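Long-range contacts in LAE5 (Uncultured bacterium, PDB 5JD3), which probably hydrolyses ester bonds as a bacterial esterase of the GDSL-like lipase/acylhydrolase family: residues A[86-91]-A[137-142]; A[106-111]-A[154-159]; A[47-52]-A[75-80]; A[29-34]-A[102-107]. All coordinates share one frame; numbering follows the deposited sequence.

Contact 1: A[86-91]-A[137-142]; sequences NTVRDL and KTLDEL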
loop_
_atom_site.group_PDB
_atom_site.type_symbol
_atom_site.label_atom_id
_atom_site.label_comp_id
_atom_site.label_asym_id
_atom_site.label_seq_id
_atom_site.Cartn_x
_atom_site.Cartn_y
_atom_site.Cartn_z
ATOM N N ASN A 86 3.043 -8.776 -7.177
ATOM C CA ASN A 86 4.348 -8.191 -6.890
ATOM C C ASN A 86 4.838 -8.389 -5.461
ATOM O O ASN A 86 4.073 -8.284 -4.501
ATOM C CB ASN A 86 4.328 -6.693 -7.200
ATOM C CG ASN A 86 4.722 -6.389 -8.629
ATOM O OD1 ASN A 86 5.457 -5.436 -8.892
ATOM N ND2 ASN A 86 4.246 -7.204 -9.563
ATOM N N THR A 87 6.128 -8.683 -5.339
ATOM C CA THR A 87 6.818 -8.641 -4.059
ATOM C C THR A 87 7.686 -7.389 -4.043
ATOM O O THR A 87 7.687 -6.624 -5.007
ATOM C CB THR A 87 7.685 -9.892 -3.827
ATOM O OG1 THR A 87 8.726 -9.945 -4.810
ATOM C CG2 THR A 87 6.838 -11.153 -3.918
ATOM N N VAL A 88 8.424 -7.177 -2.960
ATOM C CA VAL A 88 9.323 -6.031 -2.888
ATOM C C VAL A 88 10.479 -6.235 -3.869
ATOM O O VAL A 88 11.133 -5.280 -4.288
ATOM C CB VAL A 88 9.862 -5.811 -1.456
ATOM C CG1 VAL A 88 10.891 -6.872 -1.095
ATOM C CG2 VAL A 88 10.452 -4.414 -1.316
ATOM N N ARG A 89 10.707 -7.492 -4.242
ATOM C CA ARG A 89 11.708 -7.841 -5.240
ATOM C C ARG A 89 11.302 -7.312 -6.613
ATOM O O ARG A 89 12.129 -6.790 -7.360
ATOM C CB ARG A 89 11.900 -9.359 -5.288
ATOM C CG ARG A 89 12.998 -9.835 -6.223
ATOM C CD ARG A 89 13.027 -11.356 -6.305
ATOM N NE ARG A 89 13.558 -11.966 -5.089
ATOM C CZ ARG A 89 13.065 -13.066 -4.526
ATOM N NH1 ARG A 89 12.018 -13.678 -5.064
ATOM N NH2 ARG A 89 13.615 -13.551 -3.421
ATOM N N ASP A 90 10.017 -7.445 -6.931
ATOM C CA ASP A 90 9.482 -6.967 -8.201
ATOM C C ASP A 90 9.454 -5.442 -8.258
ATOM O O ASP A 90 9.665 -4.848 -9.315
ATOM C CB ASP A 90 8.073 -7.521 -8.430
ATOM C CG ASP A 90 8.043 -9.034 -8.480
ATOM O OD1 ASP A 90 9.024 -9.636 -8.967
ATOM O OD2 ASP A 90 7.037 -9.625 -8.033
ATOM N N LEU A 91 9.185 -4.818 -7.116
ATOM C CA LEU A 91 9.127 -3.362 -7.024
ATOM C C LEU A 91 10.472 -2.722 -7.346
ATOM O O LEU A 91 10.540 -1.733 -8.075
ATOM C CB LEU A 91 8.671 -2.933 -5.627
ATOM C CG LEU A 91 7.211 -2.504 -5.471
ATOM C CD1 LEU A 91 6.269 -3.583 -5.978
ATOM C CD2 LEU A 91 6.913 -2.161 -4.020
ATOM N N LYS A 137 16.029 -5.319 3.857
ATOM C CA LYS A 137 17.135 -4.739 3.103
ATOM C C LYS A 137 16.658 -4.036 1.835
ATOM O O LYS A 137 17.094 -2.926 1.532
ATOM C CB LYS A 137 18.154 -5.824 2.745
ATOM C CG LYS A 137 19.446 -5.297 2.141
ATOM C CD LYS A 137 20.608 -5.463 3.109
ATOM C CE LYS A 137 21.941 -5.184 2.432
ATOM N NZ LYS A 137 23.087 -5.354 3.370
ATOM N N THR A 138 15.756 -4.684 1.104
ATOM C CA THR A 138 15.238 -4.129 -0.143
ATOM C C THR A 138 14.321 -2.936 0.113
ATOM O O THR A 138 14.418 -1.913 -0.564
ATOM C CB THR A 138 14.471 -5.190 -0.956
ATOM O OG1 THR A 138 15.284 -6.359 -1.109
ATOM C CG2 THR A 138 14.104 -4.651 -2.330
ATOM N N LEU A 139 13.432 -3.076 1.093
ATOM C CA LEU A 139 12.488 -2.017 1.440
ATOM C C LEU A 139 13.215 -0.773 1.941
ATOM O O LEU A 139 12.882 0.349 1.562
ATOM C CB LEU A 139 11.500 -2.508 2.499
ATOM C CG LEU A 139 10.361 -1.573 2.905
ATOM C CD1 LEU A 139 9.406 -1.362 1.745
ATOM C CD2 LEU A 139 9.626 -2.132 4.113
ATOM N N ASP A 140 14.208 -0.987 2.798
ATOM C CA ASP A 140 15.018 0.100 3.335
ATOM C C ASP A 140 15.802 0.795 2.228
ATOM O O ASP A 140 15.985 2.012 2.249
ATOM C CB ASP A 140 15.972 -0.431 4.409
ATOM C CG ASP A 140 16.966 0.612 4.879
ATOM O OD1 ASP A 140 16.644 1.354 5.830
ATOM O OD2 ASP A 140 18.072 0.685 4.302
ATOM N N GLU A 141 16.303 0.039 1.271
ATOM C CA GLU A 141 17.045 0.589 0.148
ATOM C C GLU A 141 16.198 1.414 -0.802
ATOM O O GLU A 141 16.617 2.436 -1.260
ATOM C CB GLU A 141 17.879 -0.472 -0.558
ATOM C CG GLU A 141 18.345 -0.172 -1.978
ATOM C CD GLU A 141 19.411 0.941 -2.157
ATOM O OE1 GLU A 141 20.041 1.430 -1.175
ATOM O OE2 GLU A 141 19.644 1.355 -3.314
ATOM N N LEU A 142 14.996 0.949 -1.086
ATOM C CA LEU A 142 14.090 1.719 -1.931
ATOM C C LEU A 142 13.753 3.056 -1.283
ATOM O O LEU A 142 13.739 4.096 -1.943
ATOM C CB LEU A 142 12.806 0.935 -2.206
ATOM C CG LEU A 142 12.933 -0.342 -3.037
ATOM C CD1 LEU A 142 11.574 -1.006 -3.199
ATOM C CD2 LEU A 142 13.550 -0.039 -4.394
#

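Contact 2: A[106-111]-A[154-159]; sequences YVAMMI and ILLTPY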
loop_
_atom_site.group_PDB
_atom_site.type_symbol
_atom_site.label_atom_id
_atom_site.label_comp_id
_atom_site.label_asym_id
_atom_site.label_seq_id
_atom_site.Cartn_x
_atom_site.Cartn_y
_atom_site.Cartn_z
ATOM N N TYR A 106 5.222 13.039 -3.802
ATOM C CA TYR A 106 5.034 12.087 -2.717
ATOM C C TYR A 106 4.990 10.664 -3.263
ATOM O O TYR A 106 4.538 10.435 -4.384
ATOM C CB TYR A 106 3.747 12.387 -1.945
ATOM C CG TYR A 106 3.722 13.734 -1.261
ATOM C CD1 TYR A 106 4.148 13.875 0.053
ATOM C CD2 TYR A 106 3.259 14.863 -1.924
ATOM C CE1 TYR A 106 4.122 15.102 0.685
ATOM C CE2 TYR A 106 3.229 16.095 -1.300
ATOM C CZ TYR A 106 3.661 16.209 0.004
ATOM O OH TYR A 106 3.632 17.435 0.627
ATOM N N VAL A 107 5.463 9.713 -2.466
ATOM C CA VAL A 107 5.383 8.306 -2.832
ATOM C C VAL A 107 4.763 7.488 -1.707
ATOM O O VAL A 107 5.252 7.498 -0.577
ATOM C CB VAL A 107 6.766 7.717 -3.175
ATOM C CG1 VAL A 107 6.678 6.205 -3.318
ATOM C CG2 VAL A 107 7.310 8.344 -4.444
ATOM N N ALA A 108 3.679 6.790 -2.021
ATOM C CA ALA A 108 3.068 5.866 -1.077
ATOM C C ALA A 108 3.344 4.437 -1.521
ATOM O O ALA A 108 3.111 4.081 -2.676
ATOM C CB ALA A 108 1.575 6.118 -0.965
ATOM N N MET A 109 3.855 3.619 -0.608
ATOM C CA MET A 109 4.187 2.243 -0.943
ATOM C C MET A 109 3.522 1.247 -0.003
ATOM O O MET A 109 3.567 1.395 1.219
ATOM C CB MET A 109 5.704 2.040 -0.930
ATOM C CG MET A 109 6.133 0.589 -1.074
ATOM S SD MET A 109 7.889 0.414 -1.438
ATOM C CE MET A 109 8.595 1.553 -0.251
ATOM N N MET A 110 2.897 0.236 -0.592
ATOM C CA MET A 110 2.303 -0.849 0.170
ATOM C C MET A 110 2.726 -2.186 -0.420
ATOM O O MET A 110 2.269 -2.576 -1.496
ATOM C CB MET A 110 0.782 -0.730 0.183
ATOM C CG MET A 110 0.100 -1.928 0.796
ATOM S SD MET A 110 -1.687 -1.769 0.841
ATOM C CE MET A 110 -2.117 -3.474 1.124
ATOM N N ILE A 111 3.608 -2.885 0.286
ATOM C CA ILE A 111 4.160 -4.133 -0.215
ATOM C C ILE A 111 4.488 -5.072 0.944
ATOM O O ILE A 111 4.795 -4.624 2.051
ATOM C CB ILE A 111 5.424 -3.873 -1.076
ATOM C CG1 ILE A 111 5.727 -5.069 -1.981
ATOM C CG2 ILE A 111 6.619 -3.496 -0.203
ATOM C CD1 ILE A 111 4.714 -5.260 -3.089
ATOM N N ILE A 154 5.192 7.751 2.184
ATOM C CA ILE A 154 4.242 7.045 3.036
ATOM C C ILE A 154 4.369 5.533 2.892
ATOM O O ILE A 154 4.324 5.000 1.783
ATOM C CB ILE A 154 2.787 7.453 2.719
ATOM C CG1 ILE A 154 2.607 8.967 2.856
ATOM C CG2 ILE A 154 1.817 6.717 3.625
ATOM C CD1 ILE A 154 2.656 9.715 1.540
ATOM N N LEU A 155 4.528 4.844 4.016
ATOM C CA LEU A 155 4.605 3.389 4.012
ATOM C C LEU A 155 3.345 2.776 4.610
ATOM O O LEU A 155 3.031 2.994 5.780
ATOM C CB LEU A 155 5.841 2.911 4.777
ATOM C CG LEU A 155 7.183 3.403 4.230
ATOM C CD1 LEU A 155 8.343 2.745 4.962
ATOM C CD2 LEU A 155 7.273 3.151 2.735
ATOM N N LEU A 156 2.623 2.015 3.795
ATOM C CA LEU A 156 1.417 1.334 4.251
ATOM C C LEU A 156 1.730 -0.124 4.556
ATOM O O LEU A 156 2.196 -0.861 3.686
ATOM C CB LEU A 156 0.300 1.432 3.207
ATOM C CG LEU A 156 -0.302 2.812 2.916
ATOM C CD1 LEU A 156 0.553 3.609 1.940
ATOM C CD2 LEU A 156 -1.726 2.673 2.396
ATOM N N THR A 157 1.475 -0.534 5.795
ATOM C CA THR A 157 1.817 -1.879 6.242
ATOM C C THR A 157 1.046 -2.948 5.472
ATOM O O THR A 157 -0.111 -2.744 5.099
ATOM C CB THR A 157 1.555 -2.053 7.760
ATOM O OG1 THR A 157 2.023 -3.337 8.190
ATOM C CG2 THR A 157 0.074 -1.929 8.078
ATOM N N PRO A 158 1.700 -4.088 5.205
ATOM C CA PRO A 158 0.966 -5.227 4.653
ATOM C C PRO A 158 -0.011 -5.753 5.693
ATOM O O PRO A 158 0.199 -5.530 6.884
ATOM C CB PRO A 158 2.067 -6.246 4.350
ATOM C CG PRO A 158 3.171 -5.892 5.294
ATOM C CD PRO A 158 3.128 -4.394 5.404
ATOM N N TYR A 159 -1.065 -6.430 5.259
ATOM C CA TYR A 159 -2.067 -6.898 6.202
ATOM C C TYR A 159 -2.525 -8.316 5.905
ATOM O O TYR A 159 -2.297 -8.851 4.820
ATOM C CB TYR A 159 -3.280 -5.959 6.202
ATOM C CG TYR A 159 -4.076 -5.990 4.917
ATOM C CD1 TYR A 159 -5.124 -6.888 4.744
ATOM C CD2 TYR A 159 -3.781 -5.125 3.875
ATOM C CE1 TYR A 159 -5.848 -6.923 3.569
ATOM C CE2 TYR A 159 -4.506 -5.152 2.702
ATOM C CZ TYR A 159 -5.534 -6.051 2.551
ATOM O OH TYR A 159 -6.251 -6.075 1.379
#

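Contact 3: A[47-52]-A[75-80]; sequences GGEGLF and RLRLVN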
loop_
_atom_site.group_PDB
_atom_site.type_symbol
_atom_site.label_atom_id
_atom_site.label_comp_id
_atom_site.label_asym_id
_atom_site.label_seq_id
_atom_site.Cartn_x
_atom_site.Cartn_y
_atom_site.Cartn_z
ATOM N N GLY A 47 -1.060 3.973 -17.633
ATOM C CA GLY A 47 0.134 4.345 -16.895
ATOM C C GLY A 47 -0.102 4.992 -15.543
ATOM O O GLY A 47 0.774 5.681 -15.021
ATOM N N GLY A 48 -1.281 4.774 -14.969
ATOM C CA GLY A 48 -1.577 5.292 -13.645
ATOM C C GLY A 48 -2.424 6.549 -13.646
ATOM O O GLY A 48 -3.240 6.752 -12.749
ATOM N N GLU A 49 -2.222 7.402 -14.645
ATOM C CA GLU A 49 -3.037 8.602 -14.799
ATOM C C GLU A 49 -3.811 8.538 -16.106
ATOM O O GLU A 49 -3.241 8.218 -17.146
ATOM C CB GLU A 49 -2.177 9.865 -14.786
ATOM C CG GLU A 49 -0.925 9.796 -13.945
ATOM C CD GLU A 49 -0.187 11.120 -13.931
ATOM O OE1 GLU A 49 -0.853 12.163 -13.762
ATOM O OE2 GLU A 49 1.050 11.121 -14.100
ATOM N N GLY A 50 -5.100 8.856 -16.060
ATOM C CA GLY A 50 -5.908 8.830 -17.265
ATOM C C GLY A 50 -7.389 9.087 -17.065
ATOM O O GLY A 50 -7.825 9.515 -15.997
ATOM N N LEU A 51 -8.162 8.804 -18.109
ATOM C CA LEU A 51 -9.580 9.142 -18.144
ATOM C C LEU A 51 -10.495 8.032 -17.625
ATOM O O LEU A 51 -11.409 8.295 -16.843
ATOM C CB LEU A 51 -9.983 9.515 -19.572
ATOM C CG LEU A 51 -9.468 10.868 -20.063
ATOM C CD1 LEU A 51 -9.670 11.018 -21.562
ATOM C CD2 LEU A 51 -10.168 11.989 -19.314
ATOM N N PHE A 52 -10.256 6.798 -18.059
ATOM C CA PHE A 52 -11.146 5.695 -17.705
ATOM C C PHE A 52 -10.404 4.485 -17.142
ATOM O O PHE A 52 -9.566 3.888 -17.815
ATOM C CB PHE A 52 -11.973 5.279 -18.924
ATOM C CG PHE A 52 -12.899 6.353 -19.420
ATOM C CD1 PHE A 52 -14.144 6.534 -18.839
ATOM C CD2 PHE A 52 -12.525 7.183 -20.463
ATOM C CE1 PHE A 52 -14.998 7.522 -19.288
ATOM C CE2 PHE A 52 -13.376 8.174 -20.918
ATOM C CZ PHE A 52 -14.614 8.343 -20.329
ATOM N N ARG A 75 -6.265 20.118 -5.352
ATOM C CA ARG A 75 -5.758 19.737 -6.674
ATOM C C ARG A 75 -4.645 18.690 -6.612
ATOM O O ARG A 75 -3.542 18.912 -7.113
ATOM C CB ARG A 75 -5.261 20.978 -7.423
ATOM C CG ARG A 75 -6.343 22.021 -7.665
ATOM C CD ARG A 75 -5.810 23.224 -8.428
ATOM N NE ARG A 75 -5.415 22.888 -9.793
ATOM C CZ ARG A 75 -6.247 22.877 -10.830
ATOM N NH1 ARG A 75 -7.527 23.175 -10.660
ATOM N NH2 ARG A 75 -5.798 22.561 -12.037
ATOM N N LEU A 76 -4.944 17.547 -6.003
ATOM C CA LEU A 76 -3.958 16.483 -5.855
ATOM C C LEU A 76 -3.993 15.515 -7.033
ATOM O O LEU A 76 -5.058 15.064 -7.455
ATOM C CB LEU A 76 -4.181 15.728 -4.545
ATOM C CG LEU A 76 -3.952 16.565 -3.286
ATOM C CD1 LEU A 76 -4.276 15.771 -2.028
ATOM C CD2 LEU A 76 -2.524 17.097 -3.242
ATOM N N ARG A 77 -2.810 15.197 -7.546
ATOM C CA ARG A 77 -2.664 14.352 -8.725
ATOM C C ARG A 77 -2.181 12.956 -8.334
ATOM O O ARG A 77 -1.002 12.757 -8.054
ATOM C CB ARG A 77 -1.694 15.008 -9.707
ATOM C CG ARG A 77 -1.521 14.295 -11.036
ATOM C CD ARG A 77 -0.520 15.050 -11.897
ATOM N NE ARG A 77 -0.159 14.324 -13.109
ATOM C CZ ARG A 77 0.729 14.754 -13.998
ATOM N NH1 ARG A 77 1.352 15.910 -13.810
ATOM N NH2 ARG A 77 0.997 14.028 -15.075
ATOM N N LEU A 78 -3.098 11.992 -8.312
ATOM C CA LEU A 78 -2.769 10.645 -7.858
ATOM C C LEU A 78 -2.447 9.696 -9.009
ATOM O O LEU A 78 -3.101 9.719 -10.052
ATOM C CB LEU A 78 -3.912 10.070 -7.019
ATOM C CG LEU A 78 -3.868 10.357 -5.514
ATOM C CD1 LEU A 78 -4.127 11.829 -5.220
ATOM C CD2 LEU A 78 -4.858 9.474 -4.768
ATOM N N VAL A 79 -1.431 8.862 -8.803
ATOM C CA VAL A 79 -1.002 7.893 -9.806
ATOM C C VAL A 79 -0.993 6.478 -9.233
ATOM O O VAL A 79 -0.399 6.231 -8.183
ATOM C CB VAL A 79 0.407 8.214 -10.342
ATOM C CG1 VAL A 79 0.723 7.348 -11.553
ATOM C CG2 VAL A 79 0.526 9.690 -10.690
ATOM N N ASN A 80 -1.647 5.552 -9.926
ATOM C CA ASN A 80 -1.661 4.157 -9.503
ATOM C C ASN A 80 -0.596 3.348 -10.239
ATOM O O ASN A 80 -0.661 3.179 -11.455
ATOM C CB ASN A 80 -3.045 3.539 -9.732
ATOM C CG ASN A 80 -3.199 2.174 -9.073
ATOM O OD1 ASN A 80 -2.217 1.504 -8.751
ATOM N ND2 ASN A 80 -4.444 1.757 -8.873
HETATM O O HOH W 1 -3.800 11.873 -12.313
#

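Contact 4: A[29-34]-A[102-107]; sequences KLVIIG and LKPDYV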
loop_
_atom_site.group_PDB
_atom_site.type_symbol
_atom_site.label_atom_id
_atom_site.label_comp_id
_atom_site.label_asym_id
_atom_site.label_seq_id
_atom_site.Cartn_x
_atom_site.Cartn_y
_atom_site.Cartn_z
ATOM N N LYS A 29 1.885 15.769 -6.783
ATOM C CA LYS A 29 1.604 14.482 -7.409
ATOM C C LYS A 29 2.010 13.326 -6.502
ATOM O O LYS A 29 3.173 13.199 -6.121
ATOM C CB LYS A 29 2.319 14.357 -8.757
ATOM C CG LYS A 29 2.274 12.943 -9.325
ATOM C CD LYS A 29 2.360 12.927 -10.843
ATOM C CE LYS A 29 3.773 13.185 -11.328
ATOM N NZ LYS A 29 3.935 12.811 -12.761
ATOM N N LEU A 30 1.038 12.484 -6.164
ATOM C CA LEU A 30 1.284 11.320 -5.325
ATOM C C LEU A 30 1.282 10.033 -6.143
ATOM O O LEU A 30 0.303 9.719 -6.821
ATOM C CB LEU A 30 0.239 11.233 -4.211
ATOM C CG LEU A 30 0.187 9.921 -3.426
ATOM C CD1 LEU A 30 1.486 9.676 -2.672
ATOM C CD2 LEU A 30 -0.999 9.912 -2.474
ATOM N N VAL A 31 2.383 9.292 -6.075
ATOM C CA VAL A 31 2.482 8.008 -6.754
ATOM C C VAL A 31 2.344 6.868 -5.753
ATOM O O VAL A 31 3.132 6.756 -4.814
ATOM C CB VAL A 31 3.814 7.867 -7.517
ATOM C CG1 VAL A 31 4.050 6.419 -7.921
ATOM C CG2 VAL A 31 3.826 8.776 -8.736
ATOM N N ILE A 32 1.333 6.030 -5.955
ATOM C CA ILE A 32 1.085 4.899 -5.071
ATOM C C ILE A 32 1.412 3.588 -5.777
ATOM O O ILE A 32 0.817 3.257 -6.803
ATOM C CB ILE A 32 -0.373 4.878 -4.581
ATOM C CG1 ILE A 32 -0.739 6.229 -3.962
ATOM C CG2 ILE A 32 -0.583 3.753 -3.581
ATOM C CD1 ILE A 32 -2.188 6.342 -3.546
ATOM N N ILE A 33 2.363 2.845 -5.219
ATOM C CA ILE A 33 2.869 1.638 -5.859
ATOM C C ILE A 33 2.751 0.430 -4.928
ATOM O O ILE A 33 2.920 0.550 -3.714
ATOM C CB ILE A 33 4.341 1.836 -6.306
ATOM C CG1 ILE A 33 4.854 0.621 -7.082
ATOM C CG2 ILE A 33 5.238 2.147 -5.112
ATOM C CD1 ILE A 33 6.244 0.807 -7.650
ATOM N N GLY A 34 2.438 -0.732 -5.498
ATOM C CA GLY A 34 2.294 -1.947 -4.715
ATOM C C GLY A 34 1.787 -3.131 -5.519
ATOM O O GLY A 34 1.998 -3.208 -6.729
ATOM N N LEU A 102 8.666 9.273 -12.958
ATOM C CA LEU A 102 7.426 10.038 -12.963
ATOM C C LEU A 102 7.578 11.347 -12.194
ATOM O O LEU A 102 6.667 12.173 -12.180
ATOM C CB LEU A 102 6.284 9.209 -12.374
ATOM C CG LEU A 102 5.964 7.918 -13.133
ATOM C CD1 LEU A 102 4.749 7.224 -12.536
ATOM C CD2 LEU A 102 5.751 8.205 -14.611
ATOM N N LYS A 103 8.716 11.563 -11.557
ATOM C CA LYS A 103 8.976 12.781 -10.791
ATOM C C LYS A 103 7.932 13.131 -9.761
ATOM O O LYS A 103 7.339 14.173 -9.816
ATOM C CB LYS A 103 9.240 13.966 -11.710
ATOM C CG LYS A 103 10.404 13.817 -12.652
ATOM C CD LYS A 103 10.011 14.266 -14.045
ATOM C CE LYS A 103 11.129 14.167 -15.079
ATOM N NZ LYS A 103 12.095 13.035 -14.933
ATOM N N PRO A 104 7.679 12.256 -8.819
ATOM C CA PRO A 104 6.579 12.507 -7.886
ATOM C C PRO A 104 6.971 13.437 -6.744
ATOM O O PRO A 104 8.154 13.556 -6.419
ATOM C CB PRO A 104 6.258 11.111 -7.359
ATOM C CG PRO A 104 7.583 10.425 -7.358
ATOM C CD PRO A 104 8.367 10.987 -8.520
ATOM N N ASP A 105 5.980 14.090 -6.148
ATOM C CA ASP A 105 6.203 14.912 -4.966
ATOM C C ASP A 105 6.086 14.044 -3.720
ATOM O O ASP A 105 6.759 14.277 -2.717
ATOM C CB ASP A 105 5.203 16.067 -4.915
ATOM C CG ASP A 105 5.331 17.000 -6.102
ATOM O OD1 ASP A 105 6.446 17.510 -6.340
ATOM O OD2 ASP A 105 4.320 17.214 -6.802
ATOM N N TYR A 106 5.222 13.039 -3.802
ATOM C CA TYR A 106 5.034 12.087 -2.717
ATOM C C TYR A 106 4.990 10.664 -3.263
ATOM O O TYR A 106 4.538 10.435 -4.384
ATOM C CB TYR A 106 3.747 12.387 -1.945
ATOM C CG TYR A 106 3.722 13.734 -1.261
ATOM C CD1 TYR A 106 4.148 13.875 0.053
ATOM C CD2 TYR A 106 3.259 14.863 -1.924
ATOM C CE1 TYR A 106 4.122 15.102 0.685
ATOM C CE2 TYR A 106 3.229 16.095 -1.300
ATOM C CZ TYR A 106 3.661 16.209 0.004
ATOM O OH TYR A 106 3.632 17.435 0.627
ATOM N N VAL A 107 5.463 9.713 -2.466
ATOM C CA VAL A 107 5.383 8.306 -2.832
ATOM C C VAL A 107 4.763 7.488 -1.707
ATOM O O VAL A 107 5.252 7.498 -0.577
ATOM C CB VAL A 107 6.766 7.717 -3.175
ATOM C CG1 VAL A 107 6.678 6.205 -3.318
ATOM C CG2 VAL A 107 7.310 8.344 -4.444
#

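Contact 1: A[86-91]-A[137-142]
V88 and L139 set the register between the first turn of helix 88-100 and the middle of helix 132-146, with their CA atoms 6.7 Å apart. V88 supplies most of the surface on its side. Its CG2, anti to the backbone N, meets T138 CG2 at 3.8 Å and L142 CD1 at 4.1 Å, while V88 CG1 rests against T138 CB. V88 and T138 run antiparallel alongside each other. T138 turns its hydroxyl back along its own helix to E134 O (chi1 -52°), which sends CG2 across to V88 O, 3.6 Å away. One turn on, L142 CD1 lies against L91 CB at 4.2 Å. Both helices belong to one outer layer of the alpha/beta/alpha sandwich of the GDSL family: L91 and L139 also touch M109 on the sheet beneath. The start of helix 88-100 is fixed by a capping box, in which T87 N donates to D90 OD2 at 3.0 Å from above the carboxylate plane, and R89 N makes a weak bond to T87 OG1. R89 continues to E134 of helix 132-146 in a salt bridge.

Contact 2: A[106-111]-A[154-159]
The Y159 ring receives the terminal methyl of M110 at its edge, near the ring plane, with M110 CE 3.3 Å from Y159 CE2; F198 of helix 194-201 also meets this ring, the planes about 35° apart. The P158 ring is approached by I111 O, almost equally far from CB, CG and CD and 3.8 Å from P158 CD. M110 gets to the tyrosine because its CG is anti to the backbone N (chi1 172°) and the chain runs out extended, crossing L156 at about a right angle with M110 CB 3.7 Å from L156 CB. Cutting M110 back to an alanine would probably open a gap at that edge of Y159 and reduce the packing across L156 to the CB contact. Before these residues in the chain, strands 106-110 and 152-156 run parallel in the central sheet, laced by I154 N to V107 O, M109 N to I154 O and L156 N to M109 O, each 2.8 Å. A108, I154 and L156 share one face of the sheet. On the other, M109 and L155 lie side by side, and the bend of M109 at chi3 brings its CE to 3.6 Å from L155 CD2. Y159 OH bonds to I215 O, and the ring lies near the probable Ser-His-Asp triad of S36, H216 and D213, without touching it.

Contact 3: A[47-52]-A[75-80]
G48 and V79 form the tight end of this contact, where the loop between helices 36-39 and 59-70 presses on edge strand 77-82. G48 CA sits 3.2 Å from N80 O and 3.7 Å from V79 CG1; a side chain on G48 would run into both. Its positive phi (101°) suits glycine as well, and the backbone tie here, N80 N to G48 O, is straight but weak at 3.5 Å. V79 sets both methyls against E49 CG, CG2 at 3.6 Å. Replacing V79 by an alanine removes the methyls against G48 CA and E49 CG, and would probably open a gap between loop and strand, leaving E49 held mainly by its charged end.

Farther along, the contact loosens into a partly exposed ion pair. R77 reaches out with an extended chain and crosses E49 at about a right angle, carboxylate and guanidinium planes 51° apart. E49 OE1 comes in at the edge of the guanidinium, accepting R77 NE in a salt bridge whose modelled bond is very short, so its length is doubtful, while R77 NH2 gives weak, bent bonds to both carboxylate oxygens. A water donates to E49 OE1 and, at 3.2 Å, to L78 O. With K29 as a long, weak second partner, the carboxylate sits among positive charges and is likely to stay ionised, tying the loop electrostatically to the sheet edge.

Contact 4: A[29-34]-A[102-107]
K29 carries its CG anti to the backbone N (chi1 169°) and bends at chi3 (76°), a shape that curls its amine back to L102 O, with NZ 2.9 Å from that oxygen and in the carbonyl plane. In D105, CG stands beside its own backbone N (chi1 -62°), and OD2 offers its anti lone pair to K29 N at 2.8 Å. The first residue of strand 29-34 is thus gripped at both its backbone and its amine. K29 O takes two donors, D105 N at 2.9 Å and Y106 N at 3.1 Å, where the incoming chain straightens into strand 106-110. The parallel ladder, which pairs the first strand in the chain with strand 106-110 in the alpha/beta/alpha GDSL fold, continues with V31 N to Y106 O at 3.0 Å. On one face of the sheet L30 CD1 packs on Y106 CB; on the other V31 CG2 meets P104 CB at 3.6 Å and, more loosely, L102 CD1. K103, with positive phi, turns the chain out of helix 88-100 toward P104. Strand 77-82 bonds to the other edge of strand 29-34 through R77 and V79, helix 59-70 covers I32, and helix 88-100 covers I33 and V107.

Contacts 2, 3 and 4 all reach one parallel sheet, in the strand order 77-82, 29-34, 106-110, 152-156, 190-192. Contacts 2 and 4 use strand 106-110 from its two edges and share Y106 and V107; their centres are about 11 Å apart. Contact 3 belongs to the outer strand, its centre about 10 Å from that of contact 4, and its segments fall between those of contact 4 along the chain. Contact 1 joins the helices preceding strands 106-110 and 152-156, and touches contact 2 at I111 and contact 4 where L91 meets I33. Its segments alternate with those of contacts 2 and 4, as expected for repeated beta-alpha-beta crossovers that build the three-layer alpha/beta/alpha core of GDSL hydrolases.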